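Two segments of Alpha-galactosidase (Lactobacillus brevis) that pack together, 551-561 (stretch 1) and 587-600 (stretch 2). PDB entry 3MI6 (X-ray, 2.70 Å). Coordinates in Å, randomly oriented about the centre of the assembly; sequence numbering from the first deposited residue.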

# COMPACT_ATOMS: atom_id res chain seq x y z
N THR D 551 20.38 3.44 -26.44
CA THR D 551 21.65 3.96 -25.92
C THR D 551 21.51 5.36 -25.34
O THR D 551 22.52 6.08 -25.17
CB THR D 551 22.73 4.00 -27.03
OG1 THR D 551 22.32 4.90 -28.07
CG2 THR D 551 22.93 2.63 -27.62
N ASP D 552 20.27 5.78 -25.05
CA ASP D 552 20.06 7.00 -24.28
C ASP D 552 20.53 6.84 -22.82
O ASP D 552 20.27 5.81 -22.19
CB ASP D 552 18.59 7.39 -24.27
CG ASP D 552 18.34 8.61 -23.38
OD1 ASP D 552 18.73 9.72 -23.77
OD2 ASP D 552 17.78 8.45 -22.27
N ALA D 553 21.20 7.87 -22.29
CA ALA D 553 21.70 7.83 -20.91
C ALA D 553 20.61 7.57 -19.86
O ALA D 553 20.73 6.65 -19.04
CB ALA D 553 22.46 9.11 -20.57
N ALA D 554 19.54 8.36 -19.89
CA ALA D 554 18.46 8.19 -18.94
C ALA D 554 17.81 6.82 -19.01
O ALA D 554 17.58 6.20 -17.99
CB ALA D 554 17.42 9.28 -19.14
N GLU D 555 17.49 6.34 -20.20
CA GLU D 555 16.87 5.03 -20.35
C GLU D 555 17.79 3.89 -19.90
O GLU D 555 17.33 2.90 -19.31
CB GLU D 555 16.45 4.81 -21.80
CG GLU D 555 15.49 5.84 -22.35
CD GLU D 555 14.14 5.85 -21.64
OE1 GLU D 555 13.70 4.80 -21.13
OE2 GLU D 555 13.50 6.93 -21.61
N ARG D 556 19.08 4.02 -20.19
CA ARG D 556 20.03 2.98 -19.84
C ARG D 556 20.12 2.82 -18.31
O ARG D 556 20.15 1.70 -17.80
CB ARG D 556 21.42 3.24 -20.45
CG ARG D 556 21.54 2.94 -21.92
CD ARG D 556 21.30 1.46 -22.25
NE ARG D 556 22.51 0.64 -22.16
CZ ARG D 556 23.01 -0.07 -23.16
NH1 ARG D 556 22.42 -0.08 -24.34
NH2 ARG D 556 24.11 -0.78 -22.99
N LEU D 557 20.14 3.93 -17.59
CA LEU D 557 20.05 3.86 -16.15
C LEU D 557 19.04 2.79 -15.75
O LEU D 557 19.37 1.84 -15.04
CB LEU D 557 19.60 5.21 -15.60
CG LEU D 557 20.57 6.10 -14.82
CD1 LEU D 557 22.01 5.60 -14.91
CD2 LEU D 557 20.45 7.56 -15.29
N LEU D 558 17.80 2.93 -16.21
CA LEU D 558 16.80 1.94 -15.84
C LEU D 558 17.19 0.53 -16.32
O LEU D 558 17.15 -0.41 -15.53
CB LEU D 558 15.41 2.35 -16.32
CG LEU D 558 14.69 3.41 -15.47
CD1 LEU D 558 15.49 4.68 -15.35
CD2 LEU D 558 13.34 3.72 -16.04
N ILE D 559 17.60 0.40 -17.58
CA ILE D 559 17.89 -0.90 -18.16
C ILE D 559 19.06 -1.61 -17.47
O ILE D 559 18.98 -2.80 -17.16
CB ILE D 559 18.15 -0.81 -19.67
CG1 ILE D 559 16.89 -0.31 -20.38
CG2 ILE D 559 18.49 -2.16 -20.23
CD1 ILE D 559 17.07 0.10 -21.83
N GLN D 560 20.13 -0.87 -17.19
CA GLN D 560 21.29 -1.41 -16.50
C GLN D 560 21.02 -1.73 -15.02
O GLN D 560 21.42 -2.79 -14.50
CB GLN D 560 22.49 -0.49 -16.68
CG GLN D 560 22.93 -0.41 -18.14
CD GLN D 560 24.08 0.57 -18.38
OE1 GLN D 560 24.20 1.14 -19.47
NE2 GLN D 560 24.92 0.76 -17.37
N PHE D 561 20.32 -0.83 -14.34
CA PHE D 561 19.97 -1.08 -12.96
C PHE D 561 19.26 -2.43 -12.87
O PHE D 561 19.63 -3.28 -12.07
CB PHE D 561 19.06 0.02 -12.43
CG PHE D 561 19.12 0.17 -10.94
CD1 PHE D 561 18.20 -0.47 -10.14
CD2 PHE D 561 20.09 0.96 -10.35
CE1 PHE D 561 18.25 -0.32 -8.78
CE2 PHE D 561 20.14 1.10 -9.00
CZ PHE D 561 19.22 0.46 -8.21
N ILE D 587 17.94 14.65 -25.09
CA ILE D 587 19.26 15.26 -25.21
C ILE D 587 19.88 15.15 -23.85
O ILE D 587 19.20 15.34 -22.85
CB ILE D 587 19.20 16.77 -25.59
CG1 ILE D 587 18.51 16.99 -26.94
CG2 ILE D 587 20.60 17.38 -25.60
CD1 ILE D 587 18.40 18.47 -27.32
N THR D 588 21.18 14.89 -23.81
CA THR D 588 21.87 14.59 -22.56
C THR D 588 23.30 15.09 -22.63
O THR D 588 23.89 15.11 -23.69
CB THR D 588 21.88 13.08 -22.36
OG1 THR D 588 20.65 12.68 -21.71
CG2 THR D 588 23.04 12.67 -21.52
N SER D 589 23.88 15.49 -21.52
CA SER D 589 25.28 15.94 -21.58
C SER D 589 26.20 14.81 -22.05
O SER D 589 25.90 13.63 -21.85
CB SER D 589 25.76 16.44 -20.22
OG SER D 589 25.74 15.38 -19.29
N LEU D 590 27.33 15.15 -22.65
CA LEU D 590 28.29 14.10 -22.97
C LEU D 590 28.87 13.46 -21.69
O LEU D 590 29.22 12.29 -21.68
CB LEU D 590 29.39 14.66 -23.87
CG LEU D 590 30.57 13.78 -24.25
CD1 LEU D 590 30.12 12.49 -24.91
CD2 LEU D 590 31.45 14.59 -25.17
N LYS D 591 28.94 14.24 -20.62
CA LYS D 591 29.43 13.75 -19.33
C LYS D 591 28.54 12.64 -18.77
O LYS D 591 29.03 11.65 -18.25
CB LYS D 591 29.54 14.90 -18.33
CG LYS D 591 29.94 14.50 -16.92
CD LYS D 591 29.59 15.59 -15.90
CE LYS D 591 30.12 15.20 -14.51
NZ LYS D 591 29.67 16.12 -13.39
N THR D 592 27.23 12.79 -18.90
CA THR D 592 26.34 11.79 -18.36
C THR D 592 26.31 10.50 -19.20
O THR D 592 26.45 9.41 -18.66
CB THR D 592 24.92 12.35 -18.18
OG1 THR D 592 24.95 13.48 -17.29
CG2 THR D 592 23.98 11.29 -17.62
N ARG D 593 26.15 10.64 -20.52
CA ARG D 593 26.24 9.50 -21.44
C ARG D 593 27.51 8.69 -21.17
O ARG D 593 27.47 7.46 -21.11
CB ARG D 593 26.20 9.92 -22.92
CG ARG D 593 25.08 10.86 -23.24
CD ARG D 593 24.77 10.96 -24.72
NE ARG D 593 25.87 11.45 -25.57
CZ ARG D 593 26.13 12.72 -25.84
NH1 ARG D 593 25.41 13.69 -25.30
NH2 ARG D 593 27.14 13.03 -26.64
N GLY D 594 28.63 9.39 -20.99
CA GLY D 594 29.87 8.74 -20.63
C GLY D 594 29.75 7.99 -19.31
O GLY D 594 30.17 6.83 -19.22
N ALA D 595 29.15 8.65 -18.31
CA ALA D 595 29.15 8.16 -16.92
C ALA D 595 28.21 6.98 -16.65
O ALA D 595 28.45 6.20 -15.75
CB ALA D 595 28.86 9.31 -15.95
N VAL D 596 27.14 6.87 -17.41
CA VAL D 596 26.30 5.66 -17.39
C VAL D 596 27.00 4.50 -18.12
O VAL D 596 26.82 3.35 -17.77
CB VAL D 596 24.91 5.92 -18.03
CG1 VAL D 596 24.06 4.68 -17.99
CG2 VAL D 596 24.19 7.07 -17.33
N ALA D 597 27.82 4.79 -19.12
CA ALA D 597 28.45 3.73 -19.90
C ALA D 597 29.72 3.15 -19.26
O ALA D 597 30.14 2.04 -19.60
CB ALA D 597 28.72 4.17 -21.34
N PHE D 598 30.34 3.87 -18.33
CA PHE D 598 31.49 3.31 -17.64
C PHE D 598 31.12 2.04 -16.89
O PHE D 598 31.94 1.15 -16.76
CB PHE D 598 32.10 4.28 -16.63
CG PHE D 598 32.62 5.54 -17.22
CD1 PHE D 598 33.13 5.56 -18.50
CD2 PHE D 598 32.61 6.71 -16.49
CE1 PHE D 598 33.60 6.72 -19.04
CE2 PHE D 598 33.10 7.88 -17.01
CZ PHE D 598 33.59 7.88 -18.29
N PHE D 599 29.89 1.96 -16.38
CA PHE D 599 29.51 0.81 -15.56
C PHE D 599 29.08 -0.39 -16.40
O PHE D 599 27.97 -0.93 -16.28
CB PHE D 599 28.49 1.22 -14.50
CG PHE D 599 29.05 2.19 -13.50
CD1 PHE D 599 29.18 3.54 -13.82
CD2 PHE D 599 29.49 1.75 -12.25
CE1 PHE D 599 29.69 4.44 -12.91
CE2 PHE D 599 30.01 2.64 -11.34
CZ PHE D 599 30.11 3.99 -11.66
N GLY D 600 30.00 -0.80 -17.25
CA GLY D 600 29.81 -1.91 -18.15
C GLY D 600 31.03 -1.89 -19.04
O GLY D 600 32.12 -1.51 -18.63

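Two helices, 553-561 and one that begins at Leu590, run side by side in the same direction, their axes 17° from parallel and 9.4 Å apart at closest approach. The contact is small, burying 374 Å² over both sides, and it is tightest near the start of stretch 1's helix, where the CA atoms of Ala553 and Arg593 lie 4.9 Å apart. The close approach falls at an alanine whose CB points toward stretch 2, and its methyl is the whole of its side chain.

Stretch 2 enters the contact before its helix starts. Thr588 points toward stretch 1, and its CG2 lies 3.7 Å from Ala553 CB, a methyl-to-methyl contact at the helix's first turn. Ser589 turns away and works locally instead: its OG accepts from Thr592 N at 3.0 Å, capping the helix that follows. Stretch 1 starts by the same rule, with Asp552 OD2 accepting from Glu555 N at 3.0 Å. Each cap satisfies a backbone NH that has no carbonyl a turn earlier within the helix.

Leu590 and Lys591 lie out of reach of stretch 1. Thr592 returns to it, its CG2 4.0 Å from Ala553 CB, and Arg593 then offers mainly its inner portion: Arg593 CA is 3.9 Å from Ala553 CB, and Arg593 CG is 4.1 Å from the same methyl. One small residue thus receives contacts from several positions along stretch 2. Gly594 and Ala595 take no part.

Val596 is the centre of the packing, with the largest area covered by the other stretch. It is a knob seated among Ala553, Arg556, Leu557 and Gln560, residues spaced three and four apart so that they line one side of their helix. Val596 CG2 meets Leu557 CD1 at 3.6 Å and Ala553 CB at 4.2 Å, while Val596 CG1 lies 3.9 Å from Arg556 CB. Arg556 lines the socket with aliphatic carbon, while Gln560 brings its amide, OE1 lying 3.8 Å from Val596 CG1.

The same valine supplies the polar link. Gln560 NE2 donates to Val596 O at 3.2 Å with a nearly straight 159° angle, serving a carbonyl near the end of stretch 2's helix. The amide is held from its other end too, since Arg556 NE donates to Gln560 OE1 at 3.2 Å, one turn back on the same helix. Beyond it the chains spread: Phe599 CA is 8.6 Å from Gln560 CA, and the end of the phenylalanine side chain leads away, although Phe599 O remains 3.7 Å from Gln560 NE2.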